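Local coordinates for protein putative non-ribosomal peptide synthetase (Actinomadura parvosata subsp. kistnae, PDB 6M7L) that is a putative non-ribosomal peptide synthetase, its condensation domain probably of the kind that joins acyl or peptidyl groups to an acceptor, at residues Gly96-Leu110 with Glu127-Asp139. Residues are numbered along the deposited sequence; the frame is centred on the assembly and turned at random.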
loop_
_atom_site.group_PDB
_atom_site.type_symbol
_atom_site.label_atom_id
_atom_site.label_comp_id
_atom_site.label_asym_id
_atom_site.label_seq_id
_atom_site.Cartn_x
_atom_site.Cartn_y
_atom_site.Cartn_z
ATOM N N GLY A 96 0.209 24.906 -18.459
ATOM C CA GLY A 96 -0.622 23.785 -18.057
ATOM C C GLY A 96 -0.200 23.148 -16.754
ATOM O O GLY A 96 -0.768 22.112 -16.377
ATOM N N ARG A 97 0.788 23.704 -16.062
ATOM C CA ARG A 97 1.038 23.315 -14.688
ATOM C C ARG A 97 -0.190 23.661 -13.846
ATOM O O ARG A 97 -0.924 24.602 -14.165
ATOM C CB ARG A 97 2.274 24.033 -14.148
ATOM C CG ARG A 97 2.065 25.523 -13.919
ATOM C CD ARG A 97 3.342 26.230 -13.499
ATOM N NE ARG A 97 4.299 25.325 -12.869
ATOM C CZ ARG A 97 5.221 25.708 -11.992
ATOM N NH1 ARG A 97 5.302 26.981 -11.625
ATOM N NH2 ARG A 97 6.056 24.819 -11.472
ATOM N N PRO A 98 -0.453 22.909 -12.777
ATOM C CA PRO A 98 -1.605 23.224 -11.942
ATOM C C PRO A 98 -1.375 24.517 -11.183
ATOM O O PRO A 98 -0.234 24.834 -10.802
ATOM C CB PRO A 98 -1.688 22.020 -10.988
ATOM C CG PRO A 98 -0.272 21.576 -10.869
ATOM C CD PRO A 98 0.303 21.758 -12.252
ATOM N N PRO A 99 -2.419 25.308 -10.959
ATOM C CA PRO A 99 -2.277 26.466 -10.074
ATOM C C PRO A 99 -2.062 26.025 -8.636
ATOM O O PRO A 99 -2.524 24.965 -8.209
ATOM C CB PRO A 99 -3.606 27.213 -10.239
ATOM C CG PRO A 99 -4.562 26.189 -10.757
ATOM C CD PRO A 99 -3.750 25.242 -11.587
ATOM N N LEU A 100 -1.336 26.853 -7.889
ATOM C CA LEU A 100 -1.017 26.582 -6.488
ATOM C C LEU A 100 -1.370 27.820 -5.670
ATOM O O LEU A 100 -0.594 28.780 -5.621
ATOM C CB LEU A 100 0.451 26.209 -6.316
ATOM C CG LEU A 100 0.948 26.088 -4.871
ATOM C CD1 LEU A 100 0.156 25.033 -4.103
ATOM C CD2 LEU A 100 2.439 25.780 -4.832
ATOM N N GLU A 101 -2.538 27.799 -5.036
ATOM C CA GLU A 101 -2.910 28.863 -4.118
ATOM C C GLU A 101 -2.181 28.688 -2.793
ATOM O O GLU A 101 -2.072 27.576 -2.267
ATOM C CB GLU A 101 -4.420 28.876 -3.879
ATOM C CG GLU A 101 -4.852 29.867 -2.805
ATOM C CD GLU A 101 -6.316 29.740 -2.434
ATOM O OE1 GLU A 101 -6.829 30.630 -1.722
ATOM O OE2 GLU A 101 -6.953 28.750 -2.851
ATOM N N ILE A 102 -1.673 29.794 -2.265
ATOM C CA ILE A 102 -1.052 29.835 -0.948
ATOM C C ILE A 102 -1.928 30.724 -0.079
ATOM O O ILE A 102 -1.974 31.945 -0.270
ATOM C CB ILE A 102 0.394 30.345 -1.016
ATOM C CG1 ILE A 102 1.261 29.339 -1.782
ATOM C CG2 ILE A 102 0.941 30.589 0.380
ATOM C CD1 ILE A 102 2.684 29.793 -2.005
ATOM N N CYS A 103 -2.632 30.111 0.871
ATOM C CA CYS A 103 -3.673 30.784 1.647
ATOM C C CYS A 103 -3.399 30.602 3.134
ATOM O O CYS A 103 -3.860 29.630 3.748
ATOM C CB CYS A 103 -5.054 30.249 1.271
ATOM S SG CYS A 103 -6.405 30.858 2.294
ATOM N N PRO A 104 -2.645 31.517 3.745
ATOM C CA PRO A 104 -2.370 31.411 5.184
ATOM C C PRO A 104 -3.656 31.347 5.993
ATOM O O PRO A 104 -4.604 32.095 5.749
ATOM C CB PRO A 104 -1.575 32.686 5.487
ATOM C CG PRO A 104 -0.941 33.044 4.184
ATOM C CD PRO A 104 -1.934 32.648 3.126
ATOM N N ALA A 105 -3.684 30.434 6.962
ATOM C CA ALA A 105 -4.904 30.164 7.705
ATOM C C ALA A 105 -4.562 29.705 9.114
ATOM O O ALA A 105 -3.404 29.434 9.444
ATOM C CB ALA A 105 -5.760 29.108 6.999
ATOM N N THR A 106 -5.596 29.636 9.946
ATOM C CA THR A 106 -5.542 28.978 11.240
ATOM C C THR A 106 -6.402 27.722 11.189
ATOM O O THR A 106 -7.380 27.657 10.438
ATOM C CB THR A 106 -6.033 29.899 12.363
ATOM O OG1 THR A 106 -7.322 30.425 12.026
ATOM C CG2 THR A 106 -5.059 31.044 12.580
ATOM N N GLU A 107 -6.013 26.719 11.985
ATOM C CA GLU A 107 -6.759 25.465 12.071
ATOM C C GLU A 107 -8.257 25.725 12.170
ATOM O O GLU A 107 -9.067 25.077 11.499
ATOM C CB GLU A 107 -6.274 24.664 13.281
ATOM C CG GLU A 107 -6.769 23.236 13.318
ATOM C CD GLU A 107 -6.322 22.456 12.106
ATOM O OE1 GLU A 107 -7.125 21.662 11.571
ATOM O OE2 GLU A 107 -5.161 22.645 11.681
ATOM N N ASP A 108 -8.619 26.672 13.034
ATOM C CA ASP A 108 -9.923 27.321 13.122
ATOM C C ASP A 108 -10.718 27.272 11.820
ATOM O O ASP A 108 -11.837 26.750 11.788
ATOM C CB ASP A 108 -9.703 28.778 13.542
ATOM C CG ASP A 108 -10.927 29.405 14.158
ATOM O OD1 ASP A 108 -11.899 28.672 14.432
ATOM O OD2 ASP A 108 -10.912 30.637 14.367
ATOM N N GLU A 109 -10.142 27.800 10.741
ATOM C CA GLU A 109 -10.866 28.033 9.498
ATOM C C GLU A 109 -10.521 27.036 8.399
ATOM O O GLU A 109 -10.939 27.227 7.251
ATOM C CB GLU A 109 -10.609 29.461 9.010
ATOM C CG GLU A 109 -9.142 29.792 8.789
ATOM C CD GLU A 109 -8.834 31.257 9.033
ATOM O OE1 GLU A 109 -7.673 31.669 8.820
ATOM O OE2 GLU A 109 -9.752 31.996 9.445
ATOM N N LEU A 110 -9.780 25.979 8.714
ATOM C CA LEU A 110 -9.431 24.973 7.716
ATOM C C LEU A 110 -10.641 24.175 7.226
ATOM O O LEU A 110 -10.723 23.893 6.023
ATOM C CB LEU A 110 -8.360 24.022 8.256
ATOM C CG LEU A 110 -6.923 24.435 7.933
ATOM C CD1 LEU A 110 -5.946 23.357 8.363
ATOM C CD2 LEU A 110 -6.779 24.736 6.447
ATOM N N GLU A 127 -8.867 25.403 -18.568
ATOM C CA GLU A 127 -8.136 25.114 -17.342
ATOM C C GLU A 127 -7.744 23.646 -17.321
ATOM O O GLU A 127 -8.487 22.784 -17.802
ATOM C CB GLU A 127 -8.963 25.427 -16.092
ATOM C CG GLU A 127 -8.940 26.871 -15.644
ATOM C CD GLU A 127 -9.863 27.106 -14.466
ATOM O OE1 GLU A 127 -10.517 26.135 -14.023
ATOM O OE2 GLU A 127 -9.940 28.256 -13.985
ATOM N N VAL A 128 -6.578 23.368 -16.747
ATOM C CA VAL A 128 -6.175 21.987 -16.492
ATOM C C VAL A 128 -7.096 21.442 -15.408
ATOM O O VAL A 128 -7.580 22.209 -14.562
ATOM C CB VAL A 128 -4.692 21.887 -16.099
ATOM C CG1 VAL A 128 -3.823 22.435 -17.213
ATOM C CG2 VAL A 128 -4.423 22.615 -14.789
ATOM N N PRO A 129 -7.372 20.143 -15.393
ATOM C CA PRO A 129 -8.442 19.629 -14.528
ATOM C C PRO A 129 -8.002 19.327 -13.103
ATOM O O PRO A 129 -8.563 18.431 -12.464
ATOM C CB PRO A 129 -8.881 18.356 -15.257
ATOM C CG PRO A 129 -7.631 17.883 -15.925
ATOM C CD PRO A 129 -6.819 19.098 -16.272
ATOM N N TRP A 130 -7.015 20.055 -12.588
ATOM C CA TRP A 130 -6.666 19.911 -11.182
ATOM C C TRP A 130 -5.962 21.173 -10.706
ATOM O O TRP A 130 -5.488 21.984 -11.504
ATOM C CB TRP A 130 -5.803 18.667 -10.931
ATOM C CG TRP A 130 -4.402 18.736 -11.455
ATOM C CD1 TRP A 130 -4.005 19.148 -12.694
ATOM C CD2 TRP A 130 -3.211 18.349 -10.761
ATOM N NE1 TRP A 130 -2.638 19.057 -12.807
ATOM C CE2 TRP A 130 -2.129 18.567 -11.634
ATOM C CE3 TRP A 130 -2.956 17.845 -9.481
ATOM C CZ2 TRP A 130 -0.811 18.293 -11.272
ATOM C CZ3 TRP A 130 -1.648 17.580 -9.121
ATOM C CH2 TRP A 130 -0.593 17.804 -10.013
ATOM N N ARG A 131 -5.916 21.326 -9.386
ATOM C CA ARG A 131 -5.318 22.495 -8.758
ATOM C C ARG A 131 -4.967 22.143 -7.319
ATOM O O ARG A 131 -5.435 21.142 -6.772
ATOM C CB ARG A 131 -6.260 23.700 -8.811
ATOM C CG ARG A 131 -7.668 23.378 -8.363
ATOM C CD ARG A 131 -8.504 24.627 -8.155
ATOM N NE ARG A 131 -9.592 24.354 -7.224
ATOM C CZ ARG A 131 -10.849 24.110 -7.578
ATOM N NH1 ARG A 131 -11.201 24.123 -8.857
ATOM N NH2 ARG A 131 -11.754 23.858 -6.644
ATOM N N ALA A 132 -4.134 22.985 -6.712
ATOM C CA ALA A 132 -3.636 22.756 -5.366
ATOM C C ALA A 132 -3.791 24.018 -4.532
ATOM O O ALA A 132 -3.562 25.128 -5.021
ATOM C CB ALA A 132 -2.166 22.319 -5.383
ATOM N N HIS A 133 -4.175 23.839 -3.270
ATOM C CA HIS A 133 -4.373 24.944 -2.338
ATOM C C HIS A 133 -3.535 24.673 -1.097
ATOM O O HIS A 133 -3.845 23.761 -0.323
ATOM C CB HIS A 133 -5.848 25.104 -1.977
ATOM C CG HIS A 133 -6.765 25.041 -3.158
ATOM N ND1 HIS A 133 -7.246 26.168 -3.790
ATOM C CD2 HIS A 133 -7.282 23.984 -3.828
ATOM C CE1 HIS A 133 -8.024 25.807 -4.795
ATOM N NE2 HIS A 133 -8.062 24.488 -4.840
ATOM N N LEU A 134 -2.478 25.457 -0.912
ATOM C CA LEU A 134 -1.615 25.326 0.251
ATOM C C LEU A 134 -2.091 26.273 1.344
ATOM O O LEU A 134 -2.391 27.442 1.075
ATOM C CB LEU A 134 -0.162 25.624 -0.121
ATOM C CG LEU A 134 0.863 25.541 1.010
ATOM C CD1 LEU A 134 0.802 24.180 1.686
ATOM C CD2 LEU A 134 2.258 25.817 0.473
ATOM N N PHE A 135 -2.161 25.767 2.576
ATOM C CA PHE A 135 -2.660 26.524 3.724
ATOM C C PHE A 135 -1.585 26.562 4.801
ATOM O O PHE A 135 -1.509 25.659 5.649
ATOM C CB PHE A 135 -3.955 25.917 4.255
ATOM C CG PHE A 135 -5.066 25.895 3.248
ATOM C CD1 PHE A 135 -5.859 27.014 3.047
ATOM C CD2 PHE A 135 -5.318 24.757 2.496
ATOM C CE1 PHE A 135 -6.884 27.000 2.115
ATOM C CE2 PHE A 135 -6.343 24.737 1.563
ATOM C CZ PHE A 135 -7.125 25.860 1.374
ATOM N N PRO A 136 -0.729 27.584 4.803
ATOM C CA PRO A 136 0.308 27.694 5.843
ATOM C C PRO A 136 -0.313 27.970 7.204
ATOM O O PRO A 136 -1.063 28.934 7.378
ATOM C CB PRO A 136 1.166 28.872 5.365
ATOM C CG PRO A 136 0.862 29.006 3.905
ATOM C CD PRO A 136 -0.569 28.603 3.754
ATOM N N LEU A 137 0.004 27.111 8.173
ATOM C CA LEU A 137 -0.419 27.282 9.556
ATOM C C LEU A 137 0.700 27.836 10.427
ATOM O O LEU A 137 0.502 28.814 11.154
ATOM C CB LEU A 137 -0.916 25.947 10.120
ATOM C CG LEU A 137 -2.066 25.312 9.338
ATOM C CD1 LEU A 137 -2.296 23.877 9.786
ATOM C CD2 LEU A 137 -3.334 26.140 9.500
ATOM N N THR A 138 1.872 27.212 10.375
ATOM C CA THR A 138 3.105 27.730 10.950
ATOM C C THR A 138 4.211 27.562 9.915
ATOM O O THR A 138 3.974 27.105 8.795
ATOM C CB THR A 138 3.478 27.011 12.255
ATOM O OG1 THR A 138 3.924 25.683 11.960
ATOM C CG2 THR A 138 2.288 26.941 13.202
ATOM N N ASP A 139 5.434 27.932 10.294
ATOM C CA ASP A 139 6.569 27.702 9.409
ATOM C C ASP A 139 6.938 26.229 9.309
ATOM O O ASP A 139 7.688 25.855 8.401
ATOM C CB ASP A 139 7.777 28.516 9.877
ATOM C CG ASP A 139 8.075 28.326 11.355
ATOM O OD1 ASP A 139 7.553 27.365 11.958
ATOM O OD2 ASP A 139 8.829 29.148 11.915
#
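Strands 100-102 and 130-136 run parallel, their axes 18° apart, joined by backbone hydrogen bonds A132 N to P99 O, E101 N to A132 O, L134 N to E101 O, C103 N to L134 O and, further on, A105 N to P136 O. With helix 110-119 they form a beta-alpha-beta unit at one edge of a mixed sheet in the condensation domain; strand 141-149 pairs with the other side of 130-136. On the face that carries E101 and H133, E101 OE2 accepts a hydrogen bond from H133 ND1 at 2.8 Å in a nearly straight bond. OE2 lies close to the imidazole plane, and the carboxylate is turned 73° from it. CG of E101 stands anti to the backbone N (chi1 173°) and the chain is extended beyond it, which carries the carboxylate out to the ring. H133 NE2 accepts a hydrogen bond from R131 NE at 2.8 Å, so the ring is gripped at both nitrogens; R117 of helix 110-119 salt-bridges E101 OE1 and offers its carbonyl to R131. A leucine in place of H133 would probably leave E101 OE2 and R131 NE without this shared partner, though R117 would still hold E101. On the opposite face, L100 CD1 meets A132 CB at 3.8 Å, and I102 CG2 touches P136 CG. Further along, L110 CD2 packs obliquely on F135, while L110 CD1 and L137 CD1 meet tip to tip. At the other end, P98 lies over one face of the W130 indole in a CH-pi contact, its CB 3.7 Å from the five-membered ring centroid.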